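Local coordinates for CRISPR-associated endoribonuclease Cse3 (Thermus thermophilus, PDB 2Y8Y), which cleaves CRISPR repeat RNA as an endoribonuclease of the Cas6/Cse3/CasE family and retains the processed crRNA, at residues 8-13 against 71-76; 148-153 against 178-183. One frame throughout, in Å; residues are numbered along the deposited sequence.

Contact 1 (8-13 against 71-76); sequences TKLVLN and PDWSVL
Thr8 and Trp73 supply the one hydrogen bond between residues 8-13 and 71-76: Trp73 NE1 donates to Thr8 OG1 at 3.0 Å. The bond is bent, with an N-H...O angle of 139°, and the hydroxyl is tilted 26° out of the indole plane. Thr8 OG1 lies anti to its carbonyl carbon (chi1 -54°), while the methyl CG2 sits 3.3 Å from Trp73 NE1, so both branches of the threonine meet the nitrogen end of the indole. Pro71 CG also approaches Thr8 OG1, at 3.9 Å.

The apolar contacts come from Leu10, which splits its two methyls between partners. Leu10 CD1 lies over one face of the Trp73 ring, 4.1 Å from Trp73 CZ3 on the six-membered part. Leu10 CD2 meets Leu76 CD1 at 4.2 Å.

Trp73 is buried and also touches Leu33 of helix 26-34, Val65 of strand 62-67 and Pro86 of strand 81-89. The contact therefore packs the short 3-10 turn 73-75 against the four-stranded antiparallel sheet and its helix, and the threonine hydroxyl gives the buried indole N-H an acceptor within an otherwise largely apolar setting.

Contact 2 (148-153 against 178-183); sequences PWVQIL and VLFEGR
Strands 150-153 and 178-183 run antiparallel at 154°, their axes 4.6 Å apart at closest, with Gln151 and Glu181 as a hydrogen-bonded pair: Gln151 N to Glu181 O is 2.8 Å, and Glu181 N returns a bond to Gln151 O. Leu153 N to Leu179 O and Arg183 N to Trp149 O extend the ladder at its two ends.

Val150, Ile152 and Phe180 share one sheet face. Val150 CG2 meets Phe180 CD1, and Ile152 lies alongside Phe180, its CG1 3.9 Å from Phe180 CE1. Helix 123-136 packs on this face, Leu130 touching Val150 and Phe180. Gly182, in a close non-hydrogen-bonded pair with Val150, brings its CA to 3.2 Å from Trp149 O in a CA-H...O contact.

On the other face Gln151 and Glu181 lie side by side, yet their OE1 atoms, 3.5 Å apart, are both acceptors. Glu181 OE2 instead pairs with Arg102 of strand 98-110. Leu153 CD1 packs 3.8 Å from Glu181 CB.

At the Trp149 end of the pairing, Arg183 CD lies over the indole six-membered ring, 3.3 Å from its centroid; beyond it chi3 (68°) turns NE. Arg183 CZ makes a cation-pi contact, 4.1 Å from that centroid, with the guanidinium steeply inclined (67°) and its NH1 placement doubtful. Backbone bonds thus set the register, an apolar face seats the helix, and the Glu181 face combines an aliphatic contact with a carboxylate held by Arg102.

Contacts 1 and 2 lie on opposite sides of the chain's centre, their centres 28 Å apart and their nearest atoms about 15 Å apart, so they do not touch. They come in series: contact 1 closes before contact 2 opens. No strand is shared. Contact 1 joins a loop to strand 5-12 of the four-stranded antiparallel sheet, whereas contact 2 pairs strands 150-160 and 173-186 within the other, larger sheet. Each involves a helix of its own half, 26-34 and 123-136 respectively. This separation is consistent with the two ferredoxin-like halves of Cas6-family endoribonucleases. Bound RNA comes within about 9 Å of contact 1 and 12 Å of contact 2.

Contact 1 (8-13 against 71-76)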
# COMPACT_ATOMS: atom_id res chain seq x y z
N THR A 8 -5.82 -4.70 9.34
CA THR A 8 -5.41 -5.88 10.10
C THR A 8 -3.90 -5.93 10.17
O THR A 8 -3.23 -5.84 9.15
CB THR A 8 -5.88 -7.18 9.43
OG1 THR A 8 -7.30 -7.12 9.20
CG2 THR A 8 -5.54 -8.41 10.29
N LYS A 9 -3.37 -6.07 11.38
CA LYS A 9 -1.96 -6.34 11.56
C LYS A 9 -1.76 -7.84 11.72
O LYS A 9 -2.34 -8.46 12.62
CB LYS A 9 -1.43 -5.62 12.80
CG LYS A 9 0.03 -5.90 13.11
CD LYS A 9 0.49 -5.06 14.29
CE LYS A 9 1.76 -5.61 14.91
NZ LYS A 9 2.06 -4.93 16.19
N LEU A 10 -0.96 -8.43 10.83
CA LEU A 10 -0.57 -9.83 10.97
C LEU A 10 0.91 -9.91 11.34
O LEU A 10 1.75 -9.30 10.68
CB LEU A 10 -0.79 -10.59 9.66
CG LEU A 10 -2.16 -10.50 8.99
CD1 LEU A 10 -2.11 -11.10 7.59
CD2 LEU A 10 -3.25 -11.17 9.81
N VAL A 11 1.22 -10.64 12.40
CA VAL A 11 2.62 -10.91 12.71
C VAL A 11 2.92 -12.34 12.29
O VAL A 11 2.48 -13.29 12.93
CB VAL A 11 2.93 -10.70 14.20
CG1 VAL A 11 4.36 -11.08 14.50
CG2 VAL A 11 2.68 -9.25 14.59
N LEU A 12 3.64 -12.49 11.19
CA LEU A 12 3.86 -13.82 10.63
C LEU A 12 4.86 -14.65 11.43
O LEU A 12 5.79 -14.12 12.04
CB LEU A 12 4.25 -13.75 9.15
CG LEU A 12 3.08 -13.77 8.15
CD1 LEU A 12 2.08 -12.65 8.42
CD2 LEU A 12 3.58 -13.71 6.72
N ASN A 13 4.64 -15.96 11.44
CA ASN A 13 5.46 -16.89 12.20
C ASN A 13 6.55 -17.51 11.34
O ASN A 13 6.26 -18.31 10.45
CB ASN A 13 4.56 -17.97 12.80
CG ASN A 13 5.34 -18.98 13.63
OD1 ASN A 13 6.47 -18.73 14.05
ND2 ASN A 13 4.72 -20.13 13.86
N PRO A 71 -12.78 -8.46 6.72
CA PRO A 71 -12.05 -9.68 6.37
C PRO A 71 -12.41 -10.84 7.29
O PRO A 71 -12.85 -10.60 8.42
CB PRO A 71 -10.59 -9.28 6.60
CG PRO A 71 -10.66 -8.26 7.70
CD PRO A 71 -11.96 -7.53 7.52
N ASP A 72 -12.26 -12.07 6.81
CA ASP A 72 -12.38 -13.22 7.69
C ASP A 72 -11.06 -13.98 7.71
O ASP A 72 -10.71 -14.71 6.77
CB ASP A 72 -13.57 -14.12 7.32
CG ASP A 72 -13.96 -15.06 8.46
OD1 ASP A 72 -13.04 -15.53 9.16
OD2 ASP A 72 -15.17 -15.33 8.69
N TRP A 73 -10.32 -13.78 8.78
CA TRP A 73 -8.98 -14.35 8.88
C TRP A 73 -8.94 -15.80 9.35
O TRP A 73 -7.87 -16.36 9.52
CB TRP A 73 -8.08 -13.46 9.74
CG TRP A 73 -7.87 -12.14 9.11
CD1 TRP A 73 -8.39 -10.94 9.52
CD2 TRP A 73 -7.13 -11.87 7.91
NE1 TRP A 73 -7.99 -9.94 8.66
CE2 TRP A 73 -7.22 -10.48 7.67
CE3 TRP A 73 -6.38 -12.66 7.04
CZ2 TRP A 73 -6.59 -9.86 6.58
CZ3 TRP A 73 -5.76 -12.05 5.96
CH2 TRP A 73 -5.87 -10.67 5.73
N SER A 74 -10.11 -16.41 9.54
CA SER A 74 -10.18 -17.83 9.84
C SER A 74 -9.67 -18.66 8.67
O SER A 74 -9.45 -19.87 8.80
CB SER A 74 -11.61 -18.27 10.20
OG SER A 74 -12.48 -18.15 9.09
N VAL A 75 -9.46 -18.00 7.53
CA VAL A 75 -8.95 -18.66 6.33
C VAL A 75 -7.48 -19.01 6.43
O VAL A 75 -6.98 -19.85 5.69
CB VAL A 75 -9.17 -17.80 5.06
CG1 VAL A 75 -10.65 -17.54 4.85
CG2 VAL A 75 -8.38 -16.49 5.14
N LEU A 76 -6.77 -18.35 7.35
CA LEU A 76 -5.33 -18.58 7.50
C LEU A 76 -5.03 -19.94 8.09
O LEU A 76 -5.82 -20.48 8.88
CB LEU A 76 -4.71 -17.51 8.38
CG LEU A 76 -4.80 -16.08 7.86
CD1 LEU A 76 -4.20 -15.10 8.86
CD2 LEU A 76 -4.11 -15.95 6.49

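Contact 2 (148-153 against 178-183)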
# COMPACT_ATOMS: atom_id res chain seq x y z
N PRO A 148 10.74 19.31 -0.38
CA PRO A 148 9.50 18.66 0.05
C PRO A 148 9.75 17.78 1.26
O PRO A 148 10.86 17.26 1.43
CB PRO A 148 9.09 17.83 -1.16
CG PRO A 148 10.34 17.60 -1.91
CD PRO A 148 11.17 18.83 -1.71
N TRP A 149 8.73 17.62 2.09
CA TRP A 149 8.83 16.81 3.29
C TRP A 149 8.60 15.35 2.96
O TRP A 149 7.56 14.77 3.28
CB TRP A 149 7.83 17.30 4.33
CG TRP A 149 8.18 16.88 5.70
CD1 TRP A 149 8.67 15.66 6.09
CD2 TRP A 149 8.12 17.68 6.88
NE1 TRP A 149 8.90 15.66 7.44
CE2 TRP A 149 8.57 16.89 7.95
CE3 TRP A 149 7.72 19.00 7.13
CZ2 TRP A 149 8.63 17.36 9.26
CZ3 TRP A 149 7.78 19.47 8.43
CH2 TRP A 149 8.23 18.65 9.48
N VAL A 150 9.59 14.75 2.30
CA VAL A 150 9.53 13.34 1.98
C VAL A 150 10.93 12.75 1.99
O VAL A 150 11.89 13.41 1.60
CB VAL A 150 8.86 13.05 0.63
CG1 VAL A 150 9.68 13.64 -0.52
CG2 VAL A 150 8.64 11.55 0.46
N GLN A 151 11.03 11.51 2.46
CA GLN A 151 12.27 10.75 2.43
C GLN A 151 12.02 9.47 1.67
O GLN A 151 10.92 8.90 1.74
CB GLN A 151 12.70 10.31 3.84
CG GLN A 151 12.63 11.32 4.96
CD GLN A 151 12.66 10.63 6.32
OE1 GLN A 151 11.62 10.31 6.90
NE2 GLN A 151 13.87 10.37 6.83
N ILE A 152 13.05 8.99 0.97
CA ILE A 152 13.04 7.62 0.47
C ILE A 152 13.84 6.77 1.46
O ILE A 152 15.04 6.93 1.60
CB ILE A 152 13.61 7.52 -0.96
CG1 ILE A 152 12.69 8.27 -1.93
CG2 ILE A 152 13.68 6.06 -1.37
CD1 ILE A 152 13.24 8.39 -3.34
N LEU A 153 13.13 5.89 2.16
CA LEU A 153 13.74 5.07 3.21
C LEU A 153 14.40 3.82 2.66
O LEU A 153 15.31 3.27 3.28
CB LEU A 153 12.68 4.63 4.21
CG LEU A 153 11.90 5.71 4.96
CD1 LEU A 153 10.96 5.05 5.96
CD2 LEU A 153 12.85 6.66 5.65
N VAL A 178 9.81 1.40 -3.89
CA VAL A 178 10.35 2.60 -3.30
C VAL A 178 9.51 2.93 -2.08
O VAL A 178 8.28 3.13 -2.20
CB VAL A 178 10.30 3.76 -4.31
CG1 VAL A 178 10.87 5.03 -3.70
CG2 VAL A 178 11.06 3.40 -5.56
N LEU A 179 10.14 2.96 -0.91
CA LEU A 179 9.45 3.26 0.34
C LEU A 179 9.58 4.73 0.69
O LEU A 179 10.68 5.20 1.05
CB LEU A 179 10.02 2.39 1.47
CG LEU A 179 9.35 2.57 2.84
CD1 LEU A 179 7.87 2.20 2.78
CD2 LEU A 179 10.08 1.70 3.84
N PHE A 180 8.47 5.46 0.59
CA PHE A 180 8.40 6.88 0.89
C PHE A 180 7.82 7.09 2.28
O PHE A 180 6.88 6.39 2.69
CB PHE A 180 7.44 7.61 -0.06
CG PHE A 180 7.82 7.59 -1.51
CD1 PHE A 180 8.79 8.46 -2.02
CD2 PHE A 180 7.13 6.78 -2.40
CE1 PHE A 180 9.08 8.50 -3.38
CE2 PHE A 180 7.42 6.80 -3.76
CZ PHE A 180 8.41 7.66 -4.24
N GLU A 181 8.35 8.07 3.01
CA GLU A 181 7.75 8.52 4.27
C GLU A 181 7.84 10.03 4.32
O GLU A 181 8.85 10.60 3.93
CB GLU A 181 8.51 7.93 5.45
CG GLU A 181 7.86 8.21 6.78
CD GLU A 181 8.51 7.44 7.90
OE1 GLU A 181 9.66 7.76 8.24
OE2 GLU A 181 7.86 6.52 8.44
N GLY A 182 6.80 10.69 4.80
CA GLY A 182 6.86 12.14 4.88
C GLY A 182 5.64 12.73 5.54
O GLY A 182 4.96 12.08 6.33
N ARG A 183 5.39 13.99 5.22
CA ARG A 183 4.23 14.70 5.75
C ARG A 183 3.48 15.34 4.59
O ARG A 183 4.06 15.88 3.65
CB ARG A 183 4.65 15.75 6.78
CG ARG A 183 5.26 15.17 8.03
CD ARG A 183 5.64 16.26 9.03
NE ARG A 183 4.49 16.96 9.60
CZ ARG A 183 4.29 18.27 9.50
NH1 ARG A 183 5.16 19.03 8.86
NH2 ARG A 183 3.21 18.82 10.06